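Local coordinates for protein putative Chlorite dismutase TA0507 (Thermoplasma acidophilum, PDB 3DTZ) that is of unknown function but probably binds heme and may act as a chlorite dismutase-like oxidoreductase, at residues Ile24-Leu29 against Trp82-Asn87; Ser59-Tyr64 against Pro88-Leu93; Glu161-His166 against Ala216-Trp221. One frame throughout, in Å; residues are numbered along the deposited sequence.

Interaction 1. Residues Ile24-Leu29 against Trp82-Asn87; sequences IYTSVL and WYSSRN
Tyr25-Val28 and Trp82-Ser85 pair as antiparallel neighbours in the buried beta-sheet of a ferredoxin-like fold, where strand 25-33 is flanked by strand 79-85 on one side and strand 106-116 on the other. The strand segments run 4.7 Å apart at 165°. Tyr25 with Ser85 and Ser27 with Tyr83 are the hydrogen-bonded pairs, each joined by two backbone bonds; Thr26 with Ser84 and Val28 with Trp82 are the non-hydrogen-bonded ones. Tyr83 O is gripped twice, by Ser27 N at 3.0 Å and by the hydroxyl of Thr26, whose OG1 lies 2.9 Å away, above the carbonyl plane. Thr26 can make this second bond because OG1 stands anti to its own N (chi1 -172°). Tyr116 OH is a further partner of OG1, so this buried hydroxyl sits within a polar cluster. On the sheet face bearing Tyr25, Ser27 and Tyr83, Tyr25 OH bonds to Ala204 N of the second subunit. Tyr83 reaches across to strand 25-33 there; Ser27 O lies distantly over one ring face, toward its rim, and Leu29 CD1 at the edge, 3.9 Å from Tyr83 CE2. On the other face Trp82 NE1 gives a weak, bent bond (125°) to Thr26 OG1 at 2.9 Å.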
loop_
_atom_site.group_PDB
_atom_site.type_symbol
_atom_site.label_atom_id
_atom_site.label_comp_id
_atom_site.label_asym_id
_atom_site.label_seq_id
_atom_site.Cartn_x
_atom_site.Cartn_y
_atom_site.Cartn_z
ATOM N N ILE D 24 -19.786 26.163 1.616
ATOM C CA ILE D 24 -18.977 26.007 2.823
ATOM C C ILE D 24 -18.012 24.840 2.593
ATOM O O ILE D 24 -18.457 23.734 2.271
ATOM C CB ILE D 24 -19.827 25.738 4.083
ATOM C CG1 ILE D 24 -20.934 26.805 4.270
ATOM C CG2 ILE D 24 -18.892 25.667 5.340
ATOM C CD1 ILE D 24 -21.930 26.498 5.387
ATOM N N TYR D 25 -16.703 25.088 2.765
ATOM C CA TYR D 25 -15.659 24.051 2.616
ATOM C C TYR D 25 -15.347 23.452 3.970
ATOM O O TYR D 25 -15.522 24.097 5.001
ATOM C CB TYR D 25 -14.357 24.655 2.080
ATOM C CG TYR D 25 -14.489 25.219 0.687
ATOM C CD1 TYR D 25 -14.242 24.417 -0.428
ATOM C CD2 TYR D 25 -14.847 26.564 0.483
ATOM C CE1 TYR D 25 -14.364 24.938 -1.733
ATOM C CE2 TYR D 25 -14.982 27.091 -0.794
ATOM C CZ TYR D 25 -14.737 26.276 -1.899
ATOM O OH TYR D 25 -14.852 26.791 -3.165
ATOM N N THR D 26 -14.907 22.208 3.984
ATOM C CA THR D 26 -14.456 21.603 5.239
ATOM C C THR D 26 -13.254 20.694 4.999
ATOM O O THR D 26 -13.073 20.151 3.896
ATOM C CB THR D 26 -15.591 20.863 5.966
ATOM O OG1 THR D 26 -15.141 20.464 7.269
ATOM C CG2 THR D 26 -16.084 19.630 5.140
ATOM N N SER D 27 -12.441 20.533 6.049
ATOM C CA SER D 27 -11.320 19.600 5.982
ATOM C C SER D 27 -11.259 18.778 7.245
ATOM O O SER D 27 -11.578 19.273 8.329
ATOM C CB SER D 27 -9.999 20.351 5.804
ATOM O OG SER D 27 -9.818 20.738 4.449
ATOM N N VAL D 28 -10.840 17.527 7.079
ATOM C CA VAL D 28 -10.527 16.685 8.223
ATOM C C VAL D 28 -9.053 16.288 8.018
ATOM O O VAL D 28 -8.695 15.814 6.943
ATOM C CB VAL D 28 -11.419 15.431 8.258
ATOM C CG1 VAL D 28 -11.020 14.542 9.435
ATOM C CG2 VAL D 28 -12.951 15.851 8.363
ATOM N N LEU D 29 -8.237 16.490 9.047
ATOM C CA LEU D 29 -6.802 16.133 9.021
ATOM C C LEU D 29 -6.519 15.217 10.202
ATOM O O LEU D 29 -7.047 15.444 11.289
ATOM C CB LEU D 29 -5.906 17.386 9.170
ATOM C CG LEU D 29 -6.243 18.656 8.367
ATOM C CD1 LEU D 29 -5.205 19.747 8.685
ATOM C CD2 LEU D 29 -6.295 18.333 6.852
ATOM N N TRP D 82 -10.870 19.007 12.692
ATOM C CA TRP D 82 -11.970 19.266 11.766
ATOM C C TRP D 82 -12.239 20.782 11.759
ATOM O O TRP D 82 -12.398 21.373 12.806
ATOM C CB TRP D 82 -13.213 18.511 12.229
ATOM C CG TRP D 82 -14.478 18.803 11.475
ATOM C CD1 TRP D 82 -14.607 19.082 10.120
ATOM C CD2 TRP D 82 -15.803 18.827 12.023
ATOM N NE1 TRP D 82 -15.945 19.293 9.813
ATOM C CE2 TRP D 82 -16.698 19.127 10.954
ATOM C CE3 TRP D 82 -16.330 18.605 13.319
ATOM C CZ2 TRP D 82 -18.099 19.203 11.135
ATOM C CZ3 TRP D 82 -17.729 18.687 13.507
ATOM C CH2 TRP D 82 -18.599 19.017 12.416
ATOM N N TYR D 83 -12.288 21.403 10.583
ATOM C CA TYR D 83 -12.633 22.846 10.530
ATOM C C TYR D 83 -13.337 23.164 9.217
ATOM O O TYR D 83 -13.187 22.405 8.233
ATOM C CB TYR D 83 -11.383 23.737 10.675
ATOM C CG TYR D 83 -10.264 23.396 9.736
ATOM C CD1 TYR D 83 -10.190 23.961 8.459
ATOM C CD2 TYR D 83 -9.302 22.441 10.100
ATOM C CE1 TYR D 83 -9.129 23.605 7.582
ATOM C CE2 TYR D 83 -8.277 22.092 9.257
ATOM C CZ TYR D 83 -8.192 22.672 8.010
ATOM O OH TYR D 83 -7.164 22.269 7.191
ATOM N N SER D 84 -14.036 24.300 9.196
ATOM C CA SER D 84 -14.882 24.688 8.053
ATOM C C SER D 84 -14.817 26.198 7.813
ATOM O O SER D 84 -14.647 26.954 8.755
ATOM C CB SER D 84 -16.338 24.268 8.287
ATOM O OG SER D 84 -16.431 22.966 8.859
ATOM N N SER D 85 -14.986 26.617 6.557
ATOM C CA SER D 85 -14.985 28.041 6.178
ATOM C C SER D 85 -15.565 28.189 4.776
ATOM O O SER D 85 -15.412 27.299 3.963
ATOM C CB SER D 85 -13.551 28.593 6.116
ATOM O OG SER D 85 -13.551 29.996 5.761
ATOM N N ARG D 86 -16.213 29.321 4.500
ATOM C CA ARG D 86 -16.625 29.634 3.135
ATOM C C ARG D 86 -15.447 30.104 2.294
ATOM O O ARG D 86 -15.555 30.159 1.070
ATOM C CB ARG D 86 -17.747 30.688 3.117
ATOM C CG ARG D 86 -19.067 30.146 3.633
ATOM C CD ARG D 86 -20.241 31.080 3.370
ATOM N NE ARG D 86 -21.485 30.390 3.707
ATOM C CZ ARG D 86 -22.071 30.396 4.904
ATOM N NH1 ARG D 86 -21.556 31.094 5.918
ATOM N NH2 ARG D 86 -23.202 29.708 5.086
ATOM N N ASN D 87 -14.325 30.410 2.950
ATOM C CA ASN D 87 -13.157 31.015 2.269
ATOM C C ASN D 87 -12.092 29.962 1.940
ATOM O O ASN D 87 -11.408 29.474 2.844
ATOM C CB ASN D 87 -12.540 32.138 3.121
ATOM C CG ASN D 87 -11.509 32.975 2.347
ATOM O OD1 ASN D 87 -10.875 32.495 1.410
ATOM N ND2 ASN D 87 -11.366 34.239 2.733
HETATM O O HOH W 1 -7.737 22.772 4.511
#

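Interaction 2. Residues Ser59-Tyr64 against Pro88-Leu93; sequences SANPGY and PDLMIL
Tyr64 reaches the first turns of helix 88-102 and makes the hydrogen bond of this contact: its OH donates to Leu90 O at 2.7 Å. The acceptor lies at the ring edge, near the ring plane, while seen from the carbonyl the hydroxyl comes in at a C=O...OH angle of 124°, tilted somewhat from the carbonyl plane. With CG anti to its carbonyl carbon (chi1 -63°), Tyr64 swings its ring end to the helix although its first side-chain bond does not aim there. A phenylalanine in its place would probably leave Leu90 O without this donor and the ring end freer to shift against the helix.

Van der Waals packing centres on Leu90, which spreads three carbons over three residues. CB rests 3.7 Å from Tyr64 CE1; CD1 sits 3.6 Å from Gly63 CA, close because glycine has no side chain to intervene; CD2 lies against the polar ND2 of Asn61 at 3.4 Å, the two side chains coming from opposite directions.

These partners belong to the connection between helix 41-60 and strand 64-72; the turn that follows helix 41-60 in the ferredoxin-like fold thus meets the start of helix 88-102. The connection is a type I beta turn from Asn61 to Tyr64, closed by Tyr64 N to Asn61 O at 3.0 Å. Asn61 also makes an Asx turn, its OD1 accepting from Gly63 N at 2.9 Å, which holds the amide beside Leu90. At the start of the same helix, Pro88 O is hydrogen-bonded to Tyr73 OH of the second subunit.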
loop_
_atom_site.group_PDB
_atom_site.type_symbol
_atom_site.label_atom_id
_atom_site.label_comp_id
_atom_site.label_asym_id
_atom_site.label_seq_id
_atom_site.Cartn_x
_atom_site.Cartn_y
_atom_site.Cartn_z
ATOM N N SER D 59 -9.613 30.445 16.464
ATOM C CA SER D 59 -10.546 31.315 17.189
ATOM C C SER D 59 -10.376 32.758 16.772
ATOM O O SER D 59 -11.301 33.558 16.922
ATOM C CB SER D 59 -10.331 31.219 18.696
ATOM O OG SER D 59 -10.595 29.898 19.125
ATOM N N ALA D 60 -9.182 33.106 16.296
ATOM C CA ALA D 60 -8.866 34.500 15.992
ATOM C C ALA D 60 -9.468 34.982 14.678
ATOM O O ALA D 60 -9.644 36.181 14.503
ATOM C CB ALA D 60 -7.356 34.736 16.004
ATOM N N ASN D 61 -9.789 34.057 13.771
ATOM C CA ASN D 61 -10.375 34.402 12.473
ATOM C C ASN D 61 -11.878 34.049 12.339
ATOM O O ASN D 61 -12.242 32.856 12.303
ATOM C CB ASN D 61 -9.554 33.784 11.318
ATOM C CG ASN D 61 -9.818 34.472 9.991
ATOM O OD1 ASN D 61 -10.941 34.891 9.712
ATOM N ND2 ASN D 61 -8.771 34.617 9.171
ATOM N N PRO D 62 -12.749 35.076 12.239
ATOM C CA PRO D 62 -14.202 34.883 12.141
ATOM C C PRO D 62 -14.567 34.058 10.910
ATOM O O PRO D 62 -15.629 33.449 10.853
ATOM C CB PRO D 62 -14.734 36.308 11.972
ATOM C CG PRO D 62 -13.586 37.072 11.446
ATOM C CD PRO D 62 -12.402 36.502 12.149
ATOM N N GLY D 63 -13.659 34.000 9.951
ATOM C CA GLY D 63 -13.890 33.208 8.745
ATOM C C GLY D 63 -13.964 31.700 8.982
ATOM O O GLY D 63 -14.486 30.972 8.128
ATOM N N TYR D 64 -13.428 31.226 10.109
ATOM C CA TYR D 64 -13.564 29.803 10.461
ATOM C C TYR D 64 -14.871 29.582 11.195
ATOM O O TYR D 64 -15.066 30.083 12.304
ATOM C CB TYR D 64 -12.377 29.267 11.264
ATOM C CG TYR D 64 -11.092 29.340 10.461
ATOM C CD1 TYR D 64 -10.921 28.552 9.305
ATOM C CD2 TYR D 64 -10.066 30.192 10.841
ATOM C CE1 TYR D 64 -9.740 28.622 8.562
ATOM C CE2 TYR D 64 -8.904 30.285 10.111
ATOM C CZ TYR D 64 -8.738 29.508 8.974
ATOM O OH TYR D 64 -7.579 29.634 8.248
ATOM N N PRO D 88 -11.918 29.646 0.647
ATOM C CA PRO D 88 -10.953 28.605 0.257
ATOM C C PRO D 88 -9.490 28.985 0.530
ATOM O O PRO D 88 -8.649 28.100 0.691
ATOM C CB PRO D 88 -11.228 28.395 -1.237
ATOM C CG PRO D 88 -11.854 29.642 -1.704
ATOM C CD PRO D 88 -12.586 30.253 -0.519
ATOM N N ASP D 89 -9.220 30.288 0.615
ATOM C CA ASP D 89 -7.920 30.842 1.024
ATOM C C ASP D 89 -7.669 30.572 2.496
ATOM O O ASP D 89 -6.573 30.185 2.892
ATOM C CB ASP D 89 -7.873 32.360 0.703
ATOM C CG ASP D 89 -6.593 33.058 1.210
ATOM O OD1 ASP D 89 -5.474 32.580 0.905
ATOM O OD2 ASP D 89 -6.718 34.107 1.900
ATOM N N LEU D 90 -8.692 30.747 3.319
ATOM C CA LEU D 90 -8.585 30.335 4.711
ATOM C C LEU D 90 -8.383 28.832 4.854
ATOM O O LEU D 90 -7.757 28.396 5.803
ATOM C CB LEU D 90 -9.786 30.816 5.525
ATOM C CG LEU D 90 -9.914 32.351 5.671
ATOM C CD1 LEU D 90 -11.041 32.636 6.613
ATOM C CD2 LEU D 90 -8.603 32.963 6.186
HETATM N N MSE D 91 -8.917 28.041 3.926
HETATM C CA MSE D 91 -8.782 26.580 4.031
HETATM C C MSE D 91 -7.319 26.164 3.805
HETATM O O MSE D 91 -6.788 25.308 4.521
HETATM C CB MSE D 91 -9.739 25.847 3.059
HETATM C CG MSE D 91 -11.249 26.054 3.387
HETATM SE SE MSE D 91 -11.704 25.503 5.205
HETATM C CE MSE D 91 -11.666 23.593 5.017
ATOM N N ILE D 92 -6.672 26.760 2.809
ATOM C CA ILE D 92 -5.260 26.394 2.549
ATOM C C ILE D 92 -4.350 26.951 3.672
ATOM O O ILE D 92 -3.424 26.269 4.140
ATOM C CB ILE D 92 -4.795 26.790 1.120
ATOM C CG1 ILE D 92 -3.319 26.368 0.898
ATOM C CG2 ILE D 92 -4.979 28.270 0.832
ATOM C CD1 ILE D 92 -3.129 24.887 1.007
ATOM N N LEU D 93 -4.647 28.163 4.136
ATOM C CA LEU D 93 -3.895 28.757 5.279
ATOM C C LEU D 93 -3.977 27.909 6.555
ATOM O O LEU D 93 -2.973 27.734 7.287
ATOM C CB LEU D 93 -4.397 30.178 5.556
ATOM C CG LEU D 93 -3.878 31.212 4.559
ATOM C CD1 LEU D 93 -4.631 32.497 4.726
ATOM C CD2 LEU D 93 -2.352 31.431 4.739
#

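Interaction 3. Residues Glu161-His166 against Ala216-Trp221; sequences EIMHEH and ARARKW
The guanidinium of Arg217 carries Ile162 CG1 over one face, 3.5 Å above the plane and offset toward the rim, while Glu161 CG lies at its edge, in plane. On the Trp221 ring, Lys220 CB covers part of one face and Ala218 O lies at the edge; Ile162 CD1 meets it obliquely, 3.5 Å from CH2, the two side chains crossing at about a right angle. The His166 ring turns an edge to Ala216 CB. Ile162 therefore divides its branches among three residues: CG1 against the guanidinium face, CD1 at the indole and CG2 on Ala218 CB at 3.9 Å.

The contact sets helix 156-172 against the helical turn of 217-220, in the loop between helix 203-213 and strand 222-223. Both helices belong to the second ferredoxin-like half of the chain, as in the chlorite dismutase family. Within this turn the backbone bonds of Arg219, Lys220 and Trp221 each reach back three residues, and the N-H groups at its start are met from helix 156-172. Arg217 N donates to Glu165 OE1 at 3.1 Å, on the syn lone pair, with an N-H...O angle of 156°. Ala218 N donates to a water at 2.7 Å, and that water in turn donates to Glu165 OE1 and to Ile162 O, so one carboxylate oxygen takes two bonds.

Charge adds a second grip. Arg217 bends at chi3 (-81°), which carries NH2 to Glu161 OE2 at 2.9 Å in a bent salt bridge, on the anti side and tilted out of the carboxylate plane. Glu165 extends the network through a long pairing of OE1 with Arg217 NE, 4.0 Å. Beyond these segments, Trp151 packs against Trp221 and Ile162, and Lys220 touches Leu153 of the third subunit.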
loop_
_atom_site.group_PDB
_atom_site.type_symbol
_atom_site.label_atom_id
_atom_site.label_comp_id
_atom_site.label_asym_id
_atom_site.label_seq_id
_atom_site.Cartn_x
_atom_site.Cartn_y
_atom_site.Cartn_z
ATOM N N GLU D 161 -35.424 7.554 -5.566
ATOM C CA GLU D 161 -36.194 6.507 -4.900
ATOM C C GLU D 161 -35.290 5.654 -4.005
ATOM O O GLU D 161 -35.616 5.407 -2.841
ATOM C CB GLU D 161 -36.904 5.634 -5.935
ATOM C CG GLU D 161 -37.578 4.399 -5.366
ATOM C CD GLU D 161 -37.979 3.412 -6.442
ATOM O OE1 GLU D 161 -38.282 3.849 -7.578
ATOM O OE2 GLU D 161 -37.999 2.194 -6.151
ATOM N N ILE D 162 -34.157 5.216 -4.554
ATOM C CA ILE D 162 -33.187 4.450 -3.787
ATOM C C ILE D 162 -32.747 5.260 -2.558
ATOM O O ILE D 162 -32.732 4.738 -1.442
ATOM C CB ILE D 162 -31.972 4.027 -4.642
ATOM C CG1 ILE D 162 -32.400 3.006 -5.697
ATOM C CG2 ILE D 162 -30.867 3.435 -3.751
ATOM C CD1 ILE D 162 -31.521 2.988 -6.933
HETATM N N MSE D 163 -32.428 6.536 -2.767
HETATM C CA MSE D 163 -32.003 7.402 -1.669
HETATM C C MSE D 163 -33.104 7.704 -0.667
HETATM O O MSE D 163 -32.836 7.817 0.528
HETATM C CB MSE D 163 -31.361 8.695 -2.187
HETATM C CG MSE D 163 -30.071 8.459 -2.959
HETATM SE SE MSE D 163 -28.774 7.325 -1.969
HETATM C CE MSE D 163 -28.644 8.459 -0.371
ATOM N N HIS D 164 -34.342 7.834 -1.136
ATOM C CA HIS D 164 -35.456 8.072 -0.215
ATOM C C HIS D 164 -35.603 6.921 0.776
ATOM O O HIS D 164 -35.825 7.154 1.968
ATOM C CB HIS D 164 -36.767 8.304 -0.971
ATOM C CG HIS D 164 -37.967 8.415 -0.079
ATOM N ND1 HIS D 164 -38.700 7.317 0.327
ATOM C CD2 HIS D 164 -38.563 9.492 0.484
ATOM C CE1 HIS D 164 -39.696 7.715 1.099
ATOM N NE2 HIS D 164 -39.636 9.030 1.210
ATOM N N GLU D 165 -35.458 5.692 0.279
ATOM C CA GLU D 165 -35.553 4.485 1.101
ATOM C C GLU D 165 -34.522 4.516 2.217
ATOM O O GLU D 165 -34.823 4.157 3.357
ATOM C CB GLU D 165 -35.336 3.225 0.257
ATOM C CG GLU D 165 -35.624 1.918 1.032
ATOM C CD GLU D 165 -34.852 0.697 0.526
ATOM O OE1 GLU D 165 -33.656 0.817 0.193
ATOM O OE2 GLU D 165 -35.452 -0.404 0.477
ATOM N N HIS D 166 -33.305 4.947 1.870
ATOM C CA HIS D 166 -32.182 5.026 2.814
ATOM C C HIS D 166 -32.442 6.067 3.891
ATOM O O HIS D 166 -32.273 5.790 5.085
ATOM C CB HIS D 166 -30.900 5.353 2.057
ATOM C CG HIS D 166 -29.757 5.753 2.940
ATOM N ND1 HIS D 166 -28.809 4.857 3.381
ATOM C CD2 HIS D 166 -29.415 6.954 3.466
ATOM C CE1 HIS D 166 -27.928 5.488 4.138
ATOM N NE2 HIS D 166 -28.278 6.761 4.213
ATOM N N ALA D 216 -30.373 -1.219 3.322
ATOM C CA ALA D 216 -30.808 -0.336 2.230
ATOM C C ALA D 216 -30.197 -0.718 0.871
ATOM O O ALA D 216 -29.009 -1.043 0.787
ATOM C CB ALA D 216 -30.482 1.105 2.564
ATOM N N ARG D 217 -31.018 -0.669 -0.184
ATOM C CA ARG D 217 -30.581 -0.924 -1.556
ATOM C C ARG D 217 -29.394 -0.033 -1.979
ATOM O O ARG D 217 -28.556 -0.452 -2.796
ATOM C CB ARG D 217 -31.739 -0.703 -2.554
ATOM C CG ARG D 217 -32.938 -1.626 -2.409
ATOM C CD ARG D 217 -33.894 -1.452 -3.618
ATOM N NE ARG D 217 -34.766 -0.280 -3.476
ATOM C CZ ARG D 217 -35.187 0.495 -4.477
ATOM N NH1 ARG D 217 -34.810 0.258 -5.728
ATOM N NH2 ARG D 217 -35.988 1.527 -4.226
ATOM N N ALA D 218 -29.348 1.183 -1.430
ATOM C CA ALA D 218 -28.251 2.149 -1.688
ATOM C C ALA D 218 -26.866 1.510 -1.548
ATOM O O ALA D 218 -25.952 1.824 -2.312
ATOM C CB ALA D 218 -28.379 3.367 -0.768
ATOM N N ARG D 219 -26.731 0.574 -0.603
ATOM C CA ARG D 219 -25.458 -0.136 -0.358
ATOM C C ARG D 219 -24.857 -0.828 -1.592
ATOM O O ARG D 219 -23.630 -0.997 -1.683
ATOM C CB ARG D 219 -25.633 -1.167 0.750
ATOM C CG ARG D 219 -26.001 -0.559 2.104
ATOM C CD ARG D 219 -24.975 0.464 2.599
ATOM N NE ARG D 219 -23.595 -0.037 2.619
ATOM C CZ ARG D 219 -22.526 0.694 2.966
ATOM N NH1 ARG D 219 -22.660 1.966 3.355
ATOM N NH2 ARG D 219 -21.309 0.151 2.951
ATOM N N LYS D 220 -25.720 -1.222 -2.526
ATOM C CA LYS D 220 -25.284 -1.976 -3.697
ATOM C C LYS D 220 -24.301 -1.169 -4.551
ATOM O O LYS D 220 -23.478 -1.749 -5.257
ATOM C CB LYS D 220 -26.482 -2.416 -4.549
ATOM C CG LYS D 220 -27.357 -3.486 -3.892
ATOM C CD LYS D 220 -28.401 -4.035 -4.847
ATOM C CE LYS D 220 -29.613 -3.129 -4.969
ATOM N NZ LYS D 220 -30.601 -3.743 -5.932
ATOM N N TRP D 221 -24.388 0.160 -4.461
ATOM C CA TRP D 221 -23.549 1.036 -5.268
ATOM C C TRP D 221 -22.453 1.753 -4.472
ATOM O O TRP D 221 -21.663 2.497 -5.060
ATOM C CB TRP D 221 -24.396 2.075 -6.007
ATOM C CG TRP D 221 -25.341 1.495 -7.027
ATOM C CD1 TRP D 221 -25.086 1.240 -8.343
ATOM C CD2 TRP D 221 -26.701 1.127 -6.798
ATOM N NE1 TRP D 221 -26.218 0.716 -8.958
ATOM C CE2 TRP D 221 -27.223 0.649 -8.028
ATOM C CE3 TRP D 221 -27.536 1.157 -5.673
ATOM C CZ2 TRP D 221 -28.531 0.184 -8.151
ATOM C CZ3 TRP D 221 -28.834 0.711 -5.801
ATOM C CH2 TRP D 221 -29.324 0.232 -7.031
HETATM O O HOH W 2 -31.599 2.258 -0.531
#

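Overall arrangement
Interactions 1 and 2 are neighbours, centres about 9 Å apart, and their segments alternate along the chain. Both belong to the first strand-helix-strand-strand-helix-strand half, residues 25 to 116, in which helices 41-60 and 88-102 cover the sheet. They touch directly: Ser85 OG probably bonds to Gly63 O, and Met91 CE packs against Thr26, Ser27 and Tyr83, seating helix 88-102 on the paired strands. Interaction 3 comes later, in the second such half, its centre about 28 Å from that of interaction 1 and 36 Å from that of interaction 2, across the chain's centre from the latter. The chain thus meets different neighbours at these places: the second subunit at interactions 1 and 2, the third at interaction 3.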